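Local coordinates for metallo-beta-lactamase domain-containing protein (Enterococcus faecalis, PDB 2AZ4), which binds two zinc ions in a metallo-beta-lactamase fold and is possibly an RNA-binding exonuclease, though its biological role is not established, at residues Val60-Asp65 and Tyr73-Ala78; Ile101-Pro106 and Phe129-Pro134. All coordinates share one frame; numbering follows the deposited sequence.

Interaction 1 (Val60-Asp65 and Tyr73-Ala78); sequences VPELKD and YEYHGA
Glu62, with 76 Å² buried, and Tyr75, with 70 Å², carry most of this contact between two loop segments, and Tyr73 adds the polar centre. The Glu62 chain starts beside its own backbone N and bends at chi2, which turns the carboxylate across to residues 73-76. There Glu62 OE2 accepts a very short hydrogen bond of 2.5 Å from Tyr73 OH. The hydroxyl meets that oxygen from 26° above the carboxylate plane, and ring and carboxylate planes stand 49° apart, so the two groups cross obliquely. A weak but nearly straight bond also reaches Glu62 OE2 from His76 N at 3.5 Å. Tyr73 OH is in turn the acceptor of a weak, bent bond from Leu63 N at 3.2 Å, so the hydroxyl lies between a backbone N-H and the carboxylate.

Tyr75 makes the apolar half. Its CG is anti to the backbone N, which lays one ring face under Lys64, whose CB sits 3.7 Å from the Tyr75 ring centroid and 12° off the normal: a CH-pi contact. Glu62 C lies at the ring edge, in plane, 3.7 Å from Tyr75 CE1. The phenol OH accepts from Glu79 N, while Lys64 NZ runs on to Asp65 and Asp82 in salt bridges. Tyr67 meets Tyr73 edge-to-face. Lying away from the zinc sites, the pairing is surface packing that closes the long loop joining helix 51-56 to strand 85-89 of the metallo-beta-lactamase fold.

Interaction 2 (Ile101-Pro106 and Phe129-Pro134); sequences INYLDP and FLIPSP
Ile101 opens the short 3-10 segment 101-103, and its CD1 meets Leu130 CD1 at 3.9 Å, the two branched chains crossing obliquely. The turn is closed by Leu104 N, which donates to Ile101 O at 3.0 Å. Asn102 comes next, directed at the other loop and with the largest area buried by this contact (77 Å²); its CB packs 3.8 Å from Ser133 N. Two waters bridge its backbone to the other segment. One molecule accepts from Asn102 N and donates to Ile131 O at 2.6 Å, and a second donates to Asn102 O while accepting from Ser133 OG. Tyr103 follows with CG beside its backbone N (chi1 -77°), its ring crossing Ile131 at about a right angle. Ile131 CG2 presses on Tyr103 CZ at 3.3 Å, a tight approach, and Pro134 CD lies farther along the ring, 4.2 Å from Tyr103 CE1. A third water donates to both Tyr103 OH and Pro132 O, and the same hydroxyl is hydrogen-bonded to Asp49 O. Leu54 of helix 51-56 touches both Tyr103 and Ile131, whereas Leu130 packs on Leu120 of helix 114-123 and Ser98 of helix 95-98, within the loop that runs from helix 114-123 to strand 145-147.

Residues 60-78 precede residues 101-134 in the chain, with the centres of the two contacts about 16 Å apart and their nearest atoms about 5 Å apart. Helix 51-56 borders both: Ile55 packs on Glu62 and Tyr73, Leu54 and Ile55 on Val60, and Ile51 reaches Tyr103 of interaction 2. Backbone bonds of Tyr103 with Asp68 and of Asp105 with Leu66 tie interaction 2 to the loop between the segments of interaction 1. The loops that hold them lead into strands 85-89, 110-113 and 145-147 of one mixed sheet. Interaction 1 is superficial; interaction 2 is buried, with Ile101 about 8 Å from the zinc ligand His97, side chain to side chain.

Interaction 1 (Val60-Asp65 and Tyr73-Ala78)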
loop_
_atom_site.group_PDB
_atom_site.type_symbol
_atom_site.label_atom_id
_atom_site.label_comp_id
_atom_site.label_asym_id
_atom_site.label_seq_id
_atom_site.Cartn_x
_atom_site.Cartn_y
_atom_site.Cartn_z
ATOM N N VAL A 60 -7.864 -13.767 9.423
ATOM C CA VAL A 60 -6.446 -14.084 9.441
ATOM C C VAL A 60 -6.367 -15.607 9.456
ATOM O O VAL A 60 -7.316 -16.258 9.887
ATOM C CB VAL A 60 -5.707 -13.448 10.680
ATOM C CG1 VAL A 60 -5.982 -11.978 10.757
ATOM C CG2 VAL A 60 -6.126 -14.112 11.995
ATOM N N PRO A 61 -5.244 -16.182 8.980
ATOM C CA PRO A 61 -5.170 -17.639 8.979
ATOM C C PRO A 61 -4.705 -18.212 10.316
ATOM O O PRO A 61 -4.060 -17.511 11.098
ATOM C CB PRO A 61 -4.120 -17.917 7.894
ATOM C CG PRO A 61 -3.166 -16.752 8.004
ATOM C CD PRO A 61 -4.030 -15.559 8.406
ATOM N N GLU A 62 -5.019 -19.489 10.553
ATOM C CA GLU A 62 -4.433 -20.278 11.629
ATOM C C GLU A 62 -2.990 -20.551 11.280
ATOM O O GLU A 62 -2.708 -21.089 10.208
ATOM C CB GLU A 62 -5.162 -21.625 11.744
ATOM C CG GLU A 62 -6.599 -21.516 12.189
ATOM C CD GLU A 62 -6.801 -21.817 13.690
ATOM O OE1 GLU A 62 -7.972 -21.998 14.085
ATOM O OE2 GLU A 62 -5.821 -21.881 14.475
ATOM N N LEU A 63 -2.064 -20.174 12.156
ATOM C CA LEU A 63 -0.646 -20.320 11.846
ATOM C C LEU A 63 0.083 -20.851 13.063
ATOM O O LEU A 63 -0.191 -20.439 14.183
ATOM C CB LEU A 63 -0.025 -18.994 11.383
ATOM C CG LEU A 63 -0.465 -18.339 10.058
ATOM C CD1 LEU A 63 0.126 -16.920 9.910
ATOM C CD2 LEU A 63 -0.082 -19.172 8.857
ATOM N N LYS A 64 1.026 -21.759 12.838
ATOM C CA LYS A 64 1.717 -22.381 13.955
ATOM C C LYS A 64 2.981 -21.611 14.240
ATOM O O LYS A 64 3.767 -21.361 13.325
ATOM C CB LYS A 64 2.031 -23.850 13.645
ATOM C CG LYS A 64 2.799 -24.568 14.747
ATOM C CD LYS A 64 3.241 -25.954 14.274
ATOM C CE LYS A 64 4.382 -26.495 15.130
ATOM N NZ LYS A 64 5.629 -25.665 15.033
ATOM N N ASP A 65 3.175 -21.257 15.514
ATOM C CA ASP A 65 4.414 -20.642 16.009
ATOM C C ASP A 65 4.872 -19.438 15.176
ATOM O O ASP A 65 6.024 -19.350 14.760
ATOM C CB ASP A 65 5.528 -21.688 16.122
ATOM C CG ASP A 65 5.337 -22.627 17.312
ATOM O OD1 ASP A 65 5.027 -22.159 18.441
ATOM O OD2 ASP A 65 5.508 -23.852 17.124
ATOM N N TYR A 73 -3.003 -17.238 21.765
ATOM C CA TYR A 73 -3.643 -17.952 20.669
ATOM C C TYR A 73 -3.108 -19.377 20.689
ATOM O O TYR A 73 -1.918 -19.589 20.895
ATOM C CB TYR A 73 -3.321 -17.262 19.340
ATOM C CG TYR A 73 -3.424 -18.157 18.137
ATOM C CD1 TYR A 73 -4.664 -18.427 17.556
ATOM C CD2 TYR A 73 -2.287 -18.747 17.583
ATOM C CE1 TYR A 73 -4.770 -19.259 16.448
ATOM C CE2 TYR A 73 -2.382 -19.585 16.479
ATOM C CZ TYR A 73 -3.624 -19.821 15.912
ATOM O OH TYR A 73 -3.727 -20.645 14.823
ATOM N N GLU A 74 -3.985 -20.352 20.492
ATOM C CA GLU A 74 -3.553 -21.750 20.428
ATOM C C GLU A 74 -3.792 -22.297 19.023
ATOM O O GLU A 74 -4.943 -22.397 18.578
ATOM C CB GLU A 74 -4.296 -22.604 21.471
ATOM C CG GLU A 74 -3.589 -23.946 21.758
ATOM C CD GLU A 74 -4.027 -24.598 23.075
ATOM O OE1 GLU A 74 -5.175 -24.356 23.532
ATOM O OE2 GLU A 74 -3.204 -25.359 23.651
ATOM N N TYR A 75 -2.702 -22.623 18.326
ATOM C CA TYR A 75 -2.798 -23.152 16.967
ATOM C C TYR A 75 -3.443 -24.524 16.909
ATOM O O TYR A 75 -3.042 -25.434 17.635
ATOM C CB TYR A 75 -1.436 -23.240 16.278
ATOM C CG TYR A 75 -1.514 -23.934 14.931
ATOM C CD1 TYR A 75 -1.967 -23.258 13.798
ATOM C CD2 TYR A 75 -1.164 -25.270 14.797
ATOM C CE1 TYR A 75 -2.054 -23.893 12.569
ATOM C CE2 TYR A 75 -1.254 -25.911 13.587
ATOM C CZ TYR A 75 -1.690 -25.222 12.477
ATOM O OH TYR A 75 -1.756 -25.873 11.271
ATOM N N HIS A 76 -4.418 -24.646 16.016
ATOM C CA HIS A 76 -4.980 -25.939 15.642
ATOM C C HIS A 76 -5.049 -26.101 14.128
ATOM O O HIS A 76 -5.575 -25.245 13.398
ATOM C CB HIS A 76 -6.330 -26.168 16.336
ATOM C CG HIS A 76 -6.209 -26.224 17.829
ATOM N ND1 HIS A 76 -5.313 -27.059 18.468
ATOM C CD2 HIS A 76 -6.810 -25.501 18.804
ATOM C CE1 HIS A 76 -5.391 -26.871 19.775
ATOM N NE2 HIS A 76 -6.295 -25.933 20.006
ATOM N N GLY A 77 -4.457 -27.189 13.655
ATOM C CA GLY A 77 -4.408 -27.455 12.228
ATOM C C GLY A 77 -3.465 -28.593 11.934
ATOM O O GLY A 77 -3.006 -29.279 12.849
ATOM N N ALA A 78 -3.159 -28.768 10.652
ATOM C CA ALA A 78 -2.406 -29.922 10.172
ATOM C C ALA A 78 -0.894 -29.781 10.326
ATOM O O ALA A 78 -0.174 -30.775 10.209
ATOM C CB ALA A 78 -2.760 -30.203 8.702
#

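Interaction 2 (Ile101-Pro106 and Phe129-Pro134)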
loop_
_atom_site.group_PDB
_atom_site.type_symbol
_atom_site.label_atom_id
_atom_site.label_comp_id
_atom_site.label_asym_id
_atom_site.label_seq_id
_atom_site.Cartn_x
_atom_site.Cartn_y
_atom_site.Cartn_z
ATOM N N ILE A 101 0.858 -6.590 11.528
ATOM C CA ILE A 101 2.267 -6.866 11.872
ATOM C C ILE A 101 2.514 -6.860 13.403
ATOM O O ILE A 101 3.402 -7.563 13.888
ATOM C CB ILE A 101 3.300 -5.958 11.152
ATOM C CG1 ILE A 101 3.028 -4.465 11.446
ATOM C CG2 ILE A 101 3.345 -6.284 9.631
ATOM C CD1 ILE A 101 4.229 -3.610 11.159
ATOM N N ASN A 102 1.706 -6.113 14.164
ATOM C CA ASN A 102 1.923 -6.075 15.618
ATOM C C ASN A 102 1.599 -7.397 16.302
ATOM O O ASN A 102 2.002 -7.622 17.451
ATOM C CB ASN A 102 1.147 -4.956 16.298
ATOM C CG ASN A 102 1.760 -3.586 16.071
ATOM O OD1 ASN A 102 1.064 -2.556 16.161
ATOM N ND2 ASN A 102 3.047 -3.548 15.831
ATOM N N TYR A 103 0.886 -8.271 15.594
ATOM C CA TYR A 103 0.620 -9.621 16.118
ATOM C C TYR A 103 1.731 -10.625 15.798
ATOM O O TYR A 103 1.724 -11.762 16.292
ATOM C CB TYR A 103 -0.720 -10.148 15.594
ATOM C CG TYR A 103 -1.940 -9.569 16.277
ATOM C CD1 TYR A 103 -1.831 -8.701 17.381
ATOM C CD2 TYR A 103 -3.217 -9.894 15.817
ATOM C CE1 TYR A 103 -2.989 -8.179 18.008
ATOM C CE2 TYR A 103 -4.356 -9.398 16.431
ATOM C CZ TYR A 103 -4.245 -8.544 17.514
ATOM O OH TYR A 103 -5.415 -8.068 18.092
ATOM N N LEU A 104 2.664 -10.220 14.951
ATOM C CA LEU A 104 3.812 -11.065 14.627
ATOM C C LEU A 104 4.738 -11.198 15.837
ATOM O O LEU A 104 5.178 -10.205 16.399
ATOM C CB LEU A 104 4.587 -10.521 13.420
ATOM C CG LEU A 104 5.792 -11.373 12.960
ATOM C CD1 LEU A 104 5.442 -12.844 12.546
ATOM C CD2 LEU A 104 6.646 -10.685 11.884
ATOM N N ASP A 105 5.008 -12.434 16.235
ATOM C CA ASP A 105 6.008 -12.748 17.260
ATOM C C ASP A 105 7.253 -11.826 17.184
ATOM O O ASP A 105 7.996 -11.851 16.204
ATOM C CB ASP A 105 6.413 -14.215 17.098
ATOM C CG ASP A 105 7.265 -14.734 18.234
ATOM O OD1 ASP A 105 7.727 -13.917 19.043
ATOM O OD2 ASP A 105 7.515 -15.965 18.279
ATOM N N PRO A 106 7.483 -11.005 18.233
ATOM C CA PRO A 106 8.663 -10.130 18.342
ATOM C C PRO A 106 9.984 -10.814 17.998
ATOM O O PRO A 106 10.870 -10.173 17.425
ATOM C CB PRO A 106 8.665 -9.704 19.826
ATOM C CG PRO A 106 7.283 -9.965 20.312
ATOM C CD PRO A 106 6.569 -10.879 19.386
ATOM N N PHE A 129 -4.016 2.918 12.568
ATOM C CA PHE A 129 -3.758 2.325 11.259
ATOM C C PHE A 129 -3.567 0.820 11.419
ATOM O O PHE A 129 -4.352 0.032 10.885
ATOM C CB PHE A 129 -2.541 2.978 10.591
ATOM C CG PHE A 129 -2.298 2.506 9.166
ATOM C CD1 PHE A 129 -3.096 2.962 8.110
ATOM C CD2 PHE A 129 -1.261 1.622 8.885
ATOM C CE1 PHE A 129 -2.869 2.530 6.797
ATOM C CE2 PHE A 129 -1.020 1.186 7.566
ATOM C CZ PHE A 129 -1.824 1.641 6.523
ATOM N N LEU A 130 -2.540 0.431 12.177
ATOM C CA LEU A 130 -2.284 -0.973 12.495
ATOM C C LEU A 130 -2.996 -1.434 13.778
ATOM O O LEU A 130 -3.157 -0.654 14.720
ATOM C CB LEU A 130 -0.781 -1.194 12.681
ATOM C CG LEU A 130 0.206 -0.754 11.602
ATOM C CD1 LEU A 130 1.682 -0.867 12.161
ATOM C CD2 LEU A 130 0.038 -1.541 10.278
ATOM N N ILE A 131 -3.383 -2.708 13.827
ATOM C CA ILE A 131 -3.896 -3.307 15.053
ATOM C C ILE A 131 -2.831 -3.135 16.152
ATOM O O ILE A 131 -1.690 -3.527 15.947
ATOM C CB ILE A 131 -4.186 -4.803 14.854
ATOM C CG1 ILE A 131 -5.375 -5.020 13.914
ATOM C CG2 ILE A 131 -4.450 -5.484 16.185
ATOM C CD1 ILE A 131 -5.426 -6.456 13.330
ATOM N N PRO A 132 -3.197 -2.531 17.299
ATOM C CA PRO A 132 -2.208 -2.360 18.365
ATOM C C PRO A 132 -1.848 -3.680 19.005
ATOM O O PRO A 132 -2.693 -4.575 19.072
ATOM C CB PRO A 132 -2.946 -1.505 19.413
ATOM C CG PRO A 132 -4.193 -1.015 18.752
ATOM C CD PRO A 132 -4.514 -1.975 17.668
ATOM N N SER A 133 -0.618 -3.810 19.482
ATOM C CA SER A 133 -0.302 -4.916 20.349
ATOM C C SER A 133 -0.950 -4.639 21.711
ATOM O O SER A 133 -0.781 -3.543 22.243
ATOM C CB SER A 133 1.203 -5.022 20.549
ATOM O OG SER A 133 1.466 -6.034 21.509
ATOM N N PRO A 134 -1.636 -5.631 22.313
ATOM C CA PRO A 134 -2.223 -5.351 23.647
ATOM C C PRO A 134 -1.156 -5.171 24.738
ATOM O O PRO A 134 -1.493 -4.835 25.886
ATOM C CB PRO A 134 -3.078 -6.598 23.932
ATOM C CG PRO A 134 -3.108 -7.376 22.654
ATOM C CD PRO A 134 -1.898 -7.017 21.886
HETATM O O HOH W 1 -0.663 -4.738 13.831
HETATM O O HOH W 2 1.634 -8.518 20.262
HETATM O O HOH W 3 -5.114 -5.377 19.853
#